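Local coordinates for protein pyruvate kinase (Pseudomonas aeruginosa, PDB 6QXL) that probably catalyses the last step of glycolysis, transferring phosphate from phosphoenolpyruvate to ADP to give pyruvate and ATP, and binds glucose 6-phosphate in a separate pocket, at residues L66-G71 and A192-R197; I74-F79 and V108-P113; M288-M293 and A321-V326; Y309-M314 and M393-S398; T344-S349 and R397-I402. All blocks are in the same frame, centred on the assembly; numbering follows the deposited sequence.

Contact 1 (L66-G71 and A192-R197); sequences LGDLQG and AVSFPR
Gly67 and Leu69 pair with Ala192 where strands 64-68 and 190-193 run parallel in the TIM barrel. The amide of Ala192 donates to Gly67 O, 2.8 Å from Ala192 N. The carbonyl of Ala192 receives the amide of Leu69, with Leu69 N 3.0 Å from Ala192 O. Asp68 and Ala192 form a parallel beta bridge, and both side chains leave the same face of the sheet. Asp68 CG lies 4.1 Å from Ala192 CB. Leu66 CD2 rests on Ala192 CB at 4.2 Å. Leu69 CD1 packs on Val193 CG2, the two side chains running alongside.

Beyond the strand ends, Gly71 packs against Ser194. Gly71 CA lies 4.0 Å from Ser194 CB, at a positive phi (82°).

The surroundings explain the polar ends. The Asp68 carboxylate makes salt bridges to Arg34 and Lys221 near the bound malonate. Lys221 also bonds Ser194 OG. The magnesium ion held by Glu223 and Asp250 also lies close by, which places the contact beside the active site. A water links Gln70 O to Ser194 OG. The Ser194 hydroxyl donates almost straight down the carbonyl of Leu69, with Ser194 OG 2.6 Å from Leu69 O.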
# COMPACT_ATOMS: atom_id res chain seq x y z
N LEU A 66 -22.83 3.97 34.18
CA LEU A 66 -21.62 3.24 34.41
C LEU A 66 -21.26 3.41 35.88
O LEU A 66 -21.24 4.54 36.38
CB LEU A 66 -20.51 3.78 33.51
CG LEU A 66 -19.14 3.11 33.64
CD1 LEU A 66 -18.44 3.12 32.31
CD2 LEU A 66 -18.27 3.78 34.67
N GLY A 67 -20.99 2.29 36.55
CA GLY A 67 -20.59 2.28 37.94
C GLY A 67 -19.14 1.90 38.04
O GLY A 67 -18.72 0.85 37.55
N ASP A 68 -18.36 2.77 38.69
CA ASP A 68 -16.91 2.63 38.74
C ASP A 68 -16.49 2.14 40.11
O ASP A 68 -16.60 2.88 41.08
CB ASP A 68 -16.25 3.98 38.36
CG ASP A 68 -14.81 3.85 37.90
OD1 ASP A 68 -14.06 3.08 38.54
OD2 ASP A 68 -14.42 4.49 36.88
N LEU A 69 -16.01 0.92 40.19
CA LEU A 69 -15.52 0.33 41.44
C LEU A 69 -14.23 1.00 41.88
O LEU A 69 -13.34 1.27 41.08
CB LEU A 69 -15.23 -1.18 41.29
CG LEU A 69 -16.41 -2.04 40.79
CD1 LEU A 69 -15.94 -3.48 40.52
CD2 LEU A 69 -17.59 -1.98 41.80
N GLN A 70 -14.11 1.25 43.18
CA GLN A 70 -12.92 1.94 43.69
C GLN A 70 -11.66 1.12 43.51
O GLN A 70 -10.61 1.65 43.19
CB GLN A 70 -13.12 2.28 45.16
CG GLN A 70 -11.90 2.89 45.83
CD GLN A 70 -12.14 3.33 47.24
OE1 GLN A 70 -12.49 4.45 47.45
NE2 GLN A 70 -11.94 2.40 48.23
N GLY A 71 -11.75 -0.17 43.76
CA GLY A 71 -10.58 -1.04 43.56
C GLY A 71 -9.67 -0.97 44.76
O GLY A 71 -9.93 -0.28 45.78
N ALA A 192 -17.24 -0.79 35.86
CA ALA A 192 -15.82 -0.66 35.57
C ALA A 192 -14.99 -1.19 36.71
O ALA A 192 -15.20 -0.82 37.87
CB ALA A 192 -15.46 0.78 35.30
N VAL A 193 -14.03 -2.06 36.39
CA VAL A 193 -13.12 -2.63 37.37
C VAL A 193 -11.83 -1.83 37.38
O VAL A 193 -11.24 -1.61 36.33
CB VAL A 193 -12.83 -4.10 37.03
CG1 VAL A 193 -11.84 -4.71 38.01
CG2 VAL A 193 -14.12 -4.88 37.02
N SER A 194 -11.39 -1.42 38.57
CA SER A 194 -10.14 -0.67 38.71
C SER A 194 -8.98 -1.59 39.00
O SER A 194 -9.12 -2.64 39.64
CB SER A 194 -10.26 0.36 39.82
OG SER A 194 -11.27 1.31 39.55
N PHE A 195 -7.83 -1.21 38.46
CA PHE A 195 -6.52 -1.85 38.70
C PHE A 195 -6.47 -3.33 38.39
O PHE A 195 -5.75 -4.05 39.05
CB PHE A 195 -6.02 -1.62 40.19
CG PHE A 195 -5.67 -0.22 40.52
CD1 PHE A 195 -4.55 0.43 40.07
CD2 PHE A 195 -6.63 0.58 41.21
CE1 PHE A 195 -4.35 1.82 40.33
CE2 PHE A 195 -6.43 1.93 41.49
CZ PHE A 195 -5.28 2.49 41.08
N PRO A 196 -7.22 -3.84 37.40
CA PRO A 196 -7.02 -5.24 37.07
C PRO A 196 -5.67 -5.46 36.42
O PRO A 196 -5.15 -4.58 35.73
CB PRO A 196 -8.14 -5.53 36.07
CG PRO A 196 -8.40 -4.25 35.43
CD PRO A 196 -8.15 -3.20 36.45
N ARG A 197 -5.08 -6.63 36.65
CA ARG A 197 -3.78 -7.00 36.09
C ARG A 197 -3.89 -8.05 35.01
O ARG A 197 -3.02 -8.03 34.12
CB ARG A 197 -2.88 -7.48 37.21
CG ARG A 197 -2.41 -6.19 37.99
CD ARG A 197 -1.41 -6.46 39.10
NE ARG A 197 -0.60 -5.29 39.48
CZ ARG A 197 -0.27 -4.91 40.74
NH1 ARG A 197 -0.80 -5.54 41.77
NH2 ARG A 197 0.48 -3.83 40.93
O HOH W 1 -10.45 3.72 41.61

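Contact 2 (I74-F79 and V108-P113); sequences IRIAKF and VGIDYP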
# COMPACT_ATOMS: atom_id res chain seq x y z
N ILE A 74 -4.81 2.66 47.19
CA ILE A 74 -4.21 2.75 48.53
C ILE A 74 -4.27 4.22 48.91
O ILE A 74 -3.80 5.09 48.17
CB ILE A 74 -2.75 2.28 48.50
CG1 ILE A 74 -2.61 0.88 47.93
CG2 ILE A 74 -2.13 2.43 49.85
CD1 ILE A 74 -1.20 0.57 47.47
N ARG A 75 -4.82 4.49 50.10
CA ARG A 75 -4.96 5.87 50.54
C ARG A 75 -4.28 6.04 51.89
O ARG A 75 -4.12 5.10 52.68
CB ARG A 75 -6.41 6.31 50.67
CG ARG A 75 -7.36 5.75 49.65
CD ARG A 75 -8.72 6.49 49.75
NE ARG A 75 -9.51 6.29 48.51
CZ ARG A 75 -9.71 7.20 47.54
NH1 ARG A 75 -9.23 8.43 47.60
NH2 ARG A 75 -10.37 6.84 46.45
N ILE A 76 -3.88 7.28 52.16
CA ILE A 76 -3.46 7.67 53.49
C ILE A 76 -4.65 7.84 54.43
O ILE A 76 -5.79 7.87 54.01
CB ILE A 76 -2.56 8.91 53.46
CG1 ILE A 76 -3.35 10.15 53.10
CG2 ILE A 76 -1.37 8.70 52.50
CD1 ILE A 76 -2.48 11.37 52.76
N ALA A 77 -4.35 7.94 55.70
CA ALA A 77 -5.35 8.15 56.76
C ALA A 77 -5.71 9.65 56.93
O ALA A 77 -5.41 10.46 56.06
CB ALA A 77 -4.88 7.52 58.06
N LYS A 78 -6.33 10.02 58.04
CA LYS A 78 -6.70 11.42 58.29
C LYS A 78 -5.61 12.20 59.00
O LYS A 78 -4.73 11.64 59.65
CB LYS A 78 -8.02 11.49 59.09
CG LYS A 78 -9.16 10.75 58.47
CD LYS A 78 -10.39 10.85 59.30
CE LYS A 78 -11.58 10.39 58.55
NZ LYS A 78 -12.74 10.13 59.46
N PHE A 79 -5.75 13.51 58.96
CA PHE A 79 -4.88 14.48 59.62
C PHE A 79 -5.66 15.14 60.74
O PHE A 79 -6.85 15.14 60.72
CB PHE A 79 -4.45 15.54 58.67
CG PHE A 79 -3.39 15.12 57.72
CD1 PHE A 79 -3.72 14.59 56.51
CD2 PHE A 79 -2.09 15.32 58.01
CE1 PHE A 79 -2.75 14.23 55.62
CE2 PHE A 79 -1.11 14.97 57.13
CZ PHE A 79 -1.45 14.42 55.93
N VAL A 108 1.76 10.70 58.77
CA VAL A 108 0.36 10.29 58.66
C VAL A 108 0.31 8.77 58.71
O VAL A 108 1.28 8.09 58.34
CB VAL A 108 -0.30 10.84 57.37
CG1 VAL A 108 0.29 10.18 56.11
CG2 VAL A 108 -1.82 10.65 57.40
N GLY A 109 -0.81 8.25 59.16
CA GLY A 109 -1.04 6.84 59.18
C GLY A 109 -1.50 6.28 57.87
O GLY A 109 -1.84 7.03 56.95
N ILE A 110 -1.46 4.96 57.75
CA ILE A 110 -1.94 4.29 56.54
C ILE A 110 -2.44 2.89 56.93
O ILE A 110 -1.76 2.14 57.70
CB ILE A 110 -0.80 4.17 55.55
CG1 ILE A 110 0.44 3.64 56.30
CG2 ILE A 110 -0.49 5.36 54.73
CD1 ILE A 110 1.64 3.21 55.50
N ASP A 111 -3.63 2.58 56.41
CA ASP A 111 -4.24 1.28 56.78
C ASP A 111 -3.84 0.10 55.89
O ASP A 111 -4.55 -0.84 55.77
CB ASP A 111 -5.76 1.42 56.82
CG ASP A 111 -6.42 0.36 57.67
OD1 ASP A 111 -5.74 -0.37 58.46
OD2 ASP A 111 -7.66 0.28 57.56
N TYR A 112 -2.60 0.12 55.31
CA TYR A 112 -2.19 -0.84 54.35
C TYR A 112 -0.76 -1.33 54.64
O TYR A 112 0.23 -0.73 54.23
CB TYR A 112 -2.27 -0.28 52.96
CG TYR A 112 -3.60 0.23 52.53
CD1 TYR A 112 -4.09 1.41 53.04
CD2 TYR A 112 -4.38 -0.49 51.64
CE1 TYR A 112 -5.36 1.88 52.70
CE2 TYR A 112 -5.64 -0.05 51.28
CZ TYR A 112 -6.10 1.16 51.76
OH TYR A 112 -7.34 1.59 51.41
N PRO A 113 -0.65 -2.45 55.39
CA PRO A 113 0.66 -2.92 55.80
C PRO A 113 1.61 -3.28 54.66
O PRO A 113 2.80 -2.90 54.75
CB PRO A 113 0.35 -4.18 56.61
CG PRO A 113 -1.03 -3.99 57.08
CD PRO A 113 -1.73 -3.24 56.02
O HOH W 2 -2.96 9.51 60.72
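Ala77 and Gly109 make the direct hydrogen bond between the two segments. Ala77 N lies 2.9 Å from Gly109 O, with an N-H...O angle of 154°. The donor stands above the carbonyl plane, 41° out of it. Ala77 CB packs on the same carbonyl, 3.3 Å from Gly109 O. A water adds a second polar link. It donates to Lys78 O and accepts from Gly109 N.

Two CH-pi contacts flank this backbone link. Ile74 CG2 sits over one face of the Tyr112 ring, 4.0 Å from the centroid and displaced toward the rim near CG and CD1. CG2 is anti to the backbone N of Ile74 (chi1 to CG1 -55°), which turns it to the ring. Val108 CG2 lies over a face of the Phe79 ring, 4.2 Å from its centroid and again offset toward the rim. The Phe79 and Val108 side chains cross at about a right angle.

Aliphatic contacts fill the middle. Val108 CG1 touches Ile76 CB at 4.1 Å, while Val108 CG2 faces Ala77 CB. The CG2 methyls of Ile76 and Ile110 meet at 4.1 Å, and their side chains cross obliquely.

Arg75 turns its guanidinium away from this apolar patch and bonds the carbonyl of His157.

The contact joins the outermost strands of this chain's mixed sheet in the B domain of the pyruvate kinase fold; of these, 74-75 is weakly bonded. Phe94 of strand 91-95 covers Ile76, Val108 and Ile110. Leu115 and Val116 of helix 113-118 pack on Ile110, and Ile74 pairs with Ile160 of strand 159-162.

Contact 3 (M288-M293 and A321-V326); sequences MIHSPM and AGEYPV
Pro292 and Tyr324 meet where the loop after barrel strand 277-281 packs against the start of helix 325-340, in a partly buried region of the TIM barrel domain. Tyr324 is the N-cap residue of that helix. One face of its ring is covered by the loop backbone. Ser291 C and Pro292 N stand over this face, the nitrogen over the centre. Pro292 CB makes a CH-pi contact on the same face, 3.9 Å from the ring centroid, and comes within 3.5 Å of Tyr324 CE2. Pro292 also packs on Ile150 of the second subunit.

The backbones are joined next to the ring. Glu323 N donates to Ile289 O at 2.9 Å, in a nearly straight bond of 174°. A water receives the amide of Tyr324 and donates to Met288 O. Gly322 CA packs closely against the Ile289 backbone, 3.6 Å from Ile289 O.

His290 and Glu323 make the side-chain bond. His290 ND1 donates to Glu323 OE2 at 2.9 Å, with the oxygen in the plane of the imidazole. The carboxylate is met on its anti side, and the two planes are 62° apart. Ile289 CG2 covers a face of the imidazole, over its centre.

Donation from ND1 fixes a proton on that nitrogen, and the nearby carboxylate would probably stabilise a positively charged imidazole.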
# COMPACT_ATOMS: atom_id res chain seq x y z
N MET A 288 -11.07 23.44 32.56
CA MET A 288 -12.48 23.81 32.69
C MET A 288 -13.09 23.56 34.06
O MET A 288 -14.22 23.92 34.30
CB MET A 288 -13.32 23.12 31.61
CG MET A 288 -12.96 23.59 30.19
SD MET A 288 -14.20 23.24 28.95
CE MET A 288 -15.43 24.45 29.40
N ILE A 289 -12.34 22.95 34.96
CA ILE A 289 -12.71 23.00 36.36
C ILE A 289 -12.91 24.45 36.83
O ILE A 289 -13.86 24.72 37.56
CB ILE A 289 -11.66 22.31 37.21
CG1 ILE A 289 -11.78 20.80 36.99
CG2 ILE A 289 -11.87 22.63 38.69
CD1 ILE A 289 -10.51 20.04 37.34
N HIS A 290 -12.04 25.35 36.41
CA HIS A 290 -12.10 26.76 36.84
C HIS A 290 -12.30 27.75 35.70
O HIS A 290 -12.28 28.94 35.92
CB HIS A 290 -10.82 27.11 37.63
CG HIS A 290 -10.67 26.32 38.90
ND1 HIS A 290 -11.62 26.34 39.91
CD2 HIS A 290 -9.70 25.47 39.32
CE1 HIS A 290 -11.23 25.55 40.90
NE2 HIS A 290 -10.07 25.01 40.56
N SER A 291 -12.48 27.28 34.48
CA SER A 291 -12.63 28.19 33.35
C SER A 291 -13.75 27.74 32.42
O SER A 291 -13.97 26.55 32.23
CB SER A 291 -11.32 28.28 32.57
OG SER A 291 -11.54 29.02 31.38
N PRO A 292 -14.47 28.69 31.83
CA PRO A 292 -15.56 28.29 30.95
C PRO A 292 -15.16 27.91 29.52
O PRO A 292 -16.03 27.61 28.71
CB PRO A 292 -16.45 29.53 30.94
CG PRO A 292 -15.46 30.64 31.02
CD PRO A 292 -14.43 30.15 31.99
N MET A 293 -13.87 27.92 29.21
CA MET A 293 -13.37 27.45 27.91
C MET A 293 -12.12 26.60 28.09
O MET A 293 -11.34 26.83 29.00
CB MET A 293 -13.07 28.61 26.99
CG MET A 293 -12.27 29.74 27.56
SD MET A 293 -12.36 31.11 26.39
CE MET A 293 -14.04 31.34 25.72
N ALA A 321 -17.06 17.97 39.88
CA ALA A 321 -16.73 18.93 40.93
C ALA A 321 -16.52 20.37 40.48
O ALA A 321 -16.49 21.26 41.30
CB ALA A 321 -15.51 18.45 41.68
N GLY A 322 -16.39 20.62 39.19
CA GLY A 322 -15.89 21.92 38.71
C GLY A 322 -16.98 22.97 38.64
O GLY A 322 -18.14 22.72 38.93
N GLU A 323 -16.58 24.16 38.24
CA GLU A 323 -17.49 25.28 38.17
C GLU A 323 -18.30 25.33 36.88
O GLU A 323 -19.22 26.11 36.81
CB GLU A 323 -16.74 26.61 38.30
CG GLU A 323 -16.16 26.92 39.69
CD GLU A 323 -15.24 28.14 39.63
OE1 GLU A 323 -15.70 29.25 39.20
OE2 GLU A 323 -14.04 28.00 39.96
N TYR A 324 -17.93 24.55 35.86
CA TYR A 324 -18.58 24.68 34.55
C TYR A 324 -18.86 23.30 33.91
O TYR A 324 -18.48 23.04 32.77
CB TYR A 324 -17.71 25.51 33.62
CG TYR A 324 -17.42 26.90 34.09
CD1 TYR A 324 -16.35 27.13 34.95
CD2 TYR A 324 -18.23 28.00 33.72
CE1 TYR A 324 -16.08 28.39 35.40
CE2 TYR A 324 -17.87 29.27 34.10
CZ TYR A 324 -16.85 29.45 34.97
OH TYR A 324 -16.56 30.71 35.42
N PRO A 325 -19.57 22.43 34.62
CA PRO A 325 -19.84 21.10 34.08
C PRO A 325 -20.60 21.09 32.75
O PRO A 325 -20.27 20.31 31.85
CB PRO A 325 -20.65 20.42 35.19
CG PRO A 325 -21.20 21.53 35.99
CD PRO A 325 -20.17 22.61 35.95
N VAL A 326 -21.57 21.96 32.60
CA VAL A 326 -22.35 21.96 31.36
C VAL A 326 -21.51 22.48 30.20
O VAL A 326 -21.51 21.90 29.11
CB VAL A 326 -23.66 22.75 31.52
CG1 VAL A 326 -24.44 22.83 30.22
CG2 VAL A 326 -24.50 22.09 32.61
O HOH W 3 -15.98 22.37 35.47

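Contact 4 (Y309-M314 and M393-S398); sequences YTDAVM and MSRIRS
The carboxylate of Asp311 is gripped by both terminal nitrogens of Arg395. Arg395 NH2 meets Asp311 OD2 at 2.7 Å, and Arg395 NH1 meets Asp311 OD1 at 2.8 Å. This is an end-on salt bridge with one nitrogen to each oxygen, and both oxygens use their syn lone pairs. The carboxylate and guanidinium planes are only 17° apart, although the two side chains cross at about a right angle. Arg395 starts out away from Asp311 and folds back through bends at chi2 and chi3. Its NH2 also donates in plane to Ser394 OG, and its NE bonds Leu391 O, so these bonds fix the rotation of the guanidinium. Asp311 OD2 has a further partner in the amide of Arg419.

Tyr309 makes the second half of the contact. Arg397 CG stands over the centre of its ring, 3.7 Å from the centroid, in a CH-pi contact. The Arg397 chain runs over the ring antiparallel to the direction of the Tyr309 side chain. The guanidinium of Arg397 turns one face to Tyr309 CD1, but its plane is tilted 39° from that of the ring, and its NE bonds Thr344 O. The phenol oxygen accepts from the backbone, with Ser398 N 3.1 Å from Tyr309 OH, and bonds Ser345 O as well.

Tyr309 follows helix 296-307, with the positive phi of a Schellman motif, just before barrel strand 312-315. The contact therefore joins the barrel to the end of helix 388-394 in the C-terminal alpha/beta domain. Strands 7-11 and 277-281 flank the barrel side, and helix 359-373 packs on Met393, Ile396 and Ser398.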
# COMPACT_ATOMS: atom_id res chain seq x y z
N TYR A 309 -9.80 7.01 16.96
CA TYR A 309 -11.02 6.20 16.86
C TYR A 309 -11.45 5.57 18.19
O TYR A 309 -11.89 4.43 18.25
CB TYR A 309 -10.96 5.16 15.70
CG TYR A 309 -12.16 5.30 14.81
CD1 TYR A 309 -12.24 6.36 13.89
CD2 TYR A 309 -13.26 4.45 14.93
CE1 TYR A 309 -13.35 6.54 13.10
CE2 TYR A 309 -14.39 4.62 14.13
CZ TYR A 309 -14.42 5.67 13.22
OH TYR A 309 -15.53 5.86 12.44
N THR A 310 -11.35 6.36 19.25
CA THR A 310 -11.95 6.01 20.52
C THR A 310 -13.47 6.00 20.36
O THR A 310 -14.03 6.75 19.55
CB THR A 310 -11.51 7.01 21.62
OG1 THR A 310 -11.72 6.44 22.92
CG2 THR A 310 -12.22 8.34 21.52
N ASP A 311 -14.14 5.18 21.15
CA ASP A 311 -15.59 5.19 21.17
C ASP A 311 -16.11 6.38 21.94
O ASP A 311 -17.08 7.03 21.54
CB ASP A 311 -16.18 3.95 21.81
CG ASP A 311 -16.19 2.75 20.90
OD1 ASP A 311 -15.14 2.07 20.70
OD2 ASP A 311 -17.33 2.46 20.45
N ALA A 312 -15.47 6.66 23.07
CA ALA A 312 -15.93 7.72 23.94
C ALA A 312 -14.77 8.43 24.60
O ALA A 312 -13.70 7.88 24.78
CB ALA A 312 -16.87 7.17 25.00
N VAL A 313 -15.06 9.66 24.99
CA VAL A 313 -14.16 10.48 25.78
C VAL A 313 -14.89 10.79 27.08
O VAL A 313 -16.11 10.86 27.10
CB VAL A 313 -13.80 11.77 25.03
CG1 VAL A 313 -12.85 11.44 23.90
CG2 VAL A 313 -15.03 12.46 24.48
N MET A 314 -14.12 10.96 28.15
CA MET A 314 -14.66 11.06 29.50
C MET A 314 -14.28 12.38 30.17
O MET A 314 -13.22 12.97 29.90
CB MET A 314 -14.16 9.90 30.35
CG MET A 314 -14.85 9.71 31.69
SD MET A 314 -14.54 8.06 32.38
CE MET A 314 -13.45 8.48 33.75
N MET A 393 -20.49 -3.61 13.76
CA MET A 393 -20.55 -2.58 12.73
C MET A 393 -19.70 -1.37 13.11
O MET A 393 -18.95 -0.84 12.28
CB MET A 393 -21.98 -2.13 12.46
CG MET A 393 -22.89 -3.21 11.88
SD MET A 393 -24.52 -2.54 11.57
CE MET A 393 -25.30 -3.92 10.76
N SER A 394 -19.77 -0.96 14.38
CA SER A 394 -19.15 0.28 14.81
C SER A 394 -17.64 0.17 15.06
O SER A 394 -17.00 1.18 15.30
CB SER A 394 -19.88 0.81 16.03
OG SER A 394 -19.82 -0.10 17.10
N ARG A 395 -17.09 -1.04 14.98
CA ARG A 395 -15.63 -1.20 14.95
C ARG A 395 -15.00 -0.74 13.64
O ARG A 395 -13.80 -0.59 13.57
CB ARG A 395 -15.22 -2.65 15.16
CG ARG A 395 -15.73 -3.36 16.40
CD ARG A 395 -15.52 -2.61 17.67
NE ARG A 395 -16.52 -1.55 17.82
CZ ARG A 395 -16.42 -0.54 18.66
NH1 ARG A 395 -15.36 -0.41 19.45
NH2 ARG A 395 -17.39 0.37 18.68
N ILE A 396 -15.79 -0.51 12.61
CA ILE A 396 -15.26 -0.16 11.29
C ILE A 396 -15.40 1.33 11.08
O ILE A 396 -16.46 1.90 11.31
CB ILE A 396 -16.05 -0.92 10.20
CG1 ILE A 396 -15.95 -2.42 10.41
CG2 ILE A 396 -15.55 -0.57 8.83
CD1 ILE A 396 -14.54 -2.93 10.45
N ARG A 397 -14.33 1.95 10.62
CA ARG A 397 -14.37 3.39 10.38
C ARG A 397 -15.42 3.69 9.35
O ARG A 397 -15.45 3.05 8.30
CB ARG A 397 -13.04 3.92 9.90
CG ARG A 397 -11.95 3.99 10.96
CD ARG A 397 -10.60 4.29 10.31
NE ARG A 397 -9.89 5.36 11.04
CZ ARG A 397 -9.06 5.15 12.04
NH1 ARG A 397 -8.77 3.93 12.47
NH2 ARG A 397 -8.53 6.19 12.64
N SER A 398 -16.28 4.65 9.64
CA SER A 398 -17.31 5.09 8.72
C SER A 398 -17.90 6.39 9.20
O SER A 398 -17.71 6.78 10.35
CB SER A 398 -18.42 4.03 8.63
OG SER A 398 -19.50 4.48 7.83

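Contact 5 (T344-S349 and R397-I402); sequences TSQKSS and RSSVPI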
# COMPACT_ATOMS: atom_id res chain seq x y z
N THR A 344 -9.81 10.89 7.53
CA THR A 344 -9.45 9.61 8.17
C THR A 344 -10.56 9.04 9.08
O THR A 344 -10.53 7.85 9.41
CB THR A 344 -8.14 9.70 8.97
OG1 THR A 344 -8.31 10.63 10.04
CG2 THR A 344 -6.97 10.12 8.08
N SER A 345 -11.52 9.87 9.49
CA SER A 345 -12.64 9.38 10.32
C SER A 345 -13.67 8.53 9.56
O SER A 345 -14.42 7.80 10.18
CB SER A 345 -13.34 10.55 11.05
OG SER A 345 -12.58 10.90 12.22
N GLN A 346 -13.66 8.59 8.23
CA GLN A 346 -14.69 7.95 7.39
C GLN A 346 -14.17 6.86 6.44
O GLN A 346 -14.99 6.16 5.87
CB GLN A 346 -15.41 9.05 6.60
CG GLN A 346 -15.42 10.41 7.30
CD GLN A 346 -16.05 11.51 6.48
OE1 GLN A 346 -16.40 11.31 5.31
NE2 GLN A 346 -16.07 12.72 7.05
N LYS A 347 -12.86 6.70 6.30
CA LYS A 347 -12.28 5.73 5.35
C LYS A 347 -11.72 4.52 6.09
O LYS A 347 -11.01 4.68 7.09
CB LYS A 347 -11.18 6.38 4.50
CG LYS A 347 -11.67 7.53 3.64
CD LYS A 347 -10.48 8.20 2.93
CE LYS A 347 -10.76 9.63 2.45
NZ LYS A 347 -9.52 10.12 1.81
N SER A 348 -12.05 3.32 5.61
CA SER A 348 -11.66 2.06 6.25
C SER A 348 -10.95 1.14 5.24
O SER A 348 -11.23 1.17 4.04
CB SER A 348 -12.91 1.37 6.86
OG SER A 348 -12.58 0.12 7.42
N SER A 349 -10.03 0.33 5.75
CA SER A 349 -9.45 -0.78 5.00
C SER A 349 -10.34 -2.06 5.03
O SER A 349 -10.08 -3.02 4.31
CB SER A 349 -8.06 -1.12 5.53
OG SER A 349 -8.14 -1.66 6.86
N ARG A 397 -14.33 1.95 10.62
CA ARG A 397 -14.37 3.39 10.38
C ARG A 397 -15.42 3.69 9.35
O ARG A 397 -15.45 3.05 8.30
CB ARG A 397 -13.04 3.92 9.90
CG ARG A 397 -11.95 3.99 10.96
CD ARG A 397 -10.60 4.29 10.31
NE ARG A 397 -9.89 5.36 11.04
CZ ARG A 397 -9.06 5.15 12.04
NH1 ARG A 397 -8.77 3.93 12.47
NH2 ARG A 397 -8.53 6.19 12.64
N SER A 398 -16.28 4.65 9.64
CA SER A 398 -17.31 5.09 8.72
C SER A 398 -17.90 6.39 9.20
O SER A 398 -17.71 6.78 10.35
CB SER A 398 -18.42 4.03 8.63
OG SER A 398 -19.50 4.48 7.83
N SER A 399 -18.64 7.07 8.34
CA SER A 399 -19.49 8.17 8.80
C SER A 399 -21.00 7.90 8.63
O SER A 399 -21.80 8.79 8.85
CB SER A 399 -19.08 9.45 8.07
OG SER A 399 -19.25 9.28 6.70
N VAL A 400 -21.37 6.67 8.27
CA VAL A 400 -22.78 6.34 8.08
C VAL A 400 -23.44 6.10 9.45
O VAL A 400 -22.89 5.39 10.28
CB VAL A 400 -22.94 5.08 7.21
CG1 VAL A 400 -22.60 3.78 7.96
CG2 VAL A 400 -24.38 4.99 6.70
N PRO A 401 -24.63 6.69 9.68
CA PRO A 401 -25.33 6.42 10.95
C PRO A 401 -25.77 4.99 11.12
O PRO A 401 -26.37 4.42 10.22
CB PRO A 401 -26.54 7.33 10.86
CG PRO A 401 -26.20 8.38 9.86
CD PRO A 401 -25.27 7.75 8.90
N ILE A 402 -25.43 4.41 12.26
CA ILE A 402 -25.84 3.06 12.62
C ILE A 402 -26.96 3.15 13.66
O ILE A 402 -26.78 3.68 14.75
CB ILE A 402 -24.66 2.29 13.22
CG1 ILE A 402 -23.52 2.23 12.20
CG2 ILE A 402 -25.11 0.89 13.67
CD1 ILE A 402 -22.23 1.66 12.74
O HOH W 4 -9.47 9.19 12.12
O HOH W 5 -11.58 0.60 10.31
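Thr344 offers its carbonyl to the side chain of Arg397. Arg397 NE lies 3.0 Å from Thr344 O, which sits at the edge of the guanidinium, close to its plane. The N-H...O angle is 156°. A water in the same plane accepts from Arg397 NH2 and also bonds Thr344 OG1, which also bonds His342.

Ser345 O approaches Ser398 O, but both are acceptors.

Gln346 packs alongside Ser399. Its CB and CG lie against Ser399 CB, with Gln346 CG 3.9 Å from that atom. Lys347 takes part through its backbone. Its carbonyl oxygen rests on the aliphatic part of Arg397, 3.3 Å from Arg397 CD.

Ser348 CB sits 3.4 Å from Arg397 O and also touches Arg397 CB. Its OG is anti to the backbone N (chi1 177°) and bonds a water that accepts from Arg397 N. The same hydroxyl bonds the amide of His350.

On the other segment Ser398 OG accepts from Val400 N in an ST turn and also bonds Asn372.

The contact ties the loop after helix 325-340 to a loop of the alpha/beta domain. Arg397 is the main link, and backbone carbonyls are its partners. The first loop runs on to helix 359-373. The second leads from helix 388-394 into strand 402-406. Leu307 of helix 296-307 packs on Thr344 and Ser345, while helix 359-373 covers Ser348, Ser398 and Val400.

How the contacts relate
Contact 1 is buried at the barrel strand ends beside the active site, and contact 4 is also buried. Both reach the barrel sheet, at strands 64-68 and 190-193 and at strand 312-315. Contact 2 is buried in the separate mixed sheet and is mostly apolar. It touches contact 1 through Gln70 and Arg75. Contacts 3 and 5 are only partly buried. Contacts 1, 2, 3 and 5 all have a bridging water. Contact 3 stays within the barrel domain, whereas contact 4 crosses to the alpha/beta domain with a salt bridge. Contacts 4 and 5 share Arg397 and Ser398, with centres about 9 Å apart. Contacts 2 and 5 lie on opposite sides of the chain's centre.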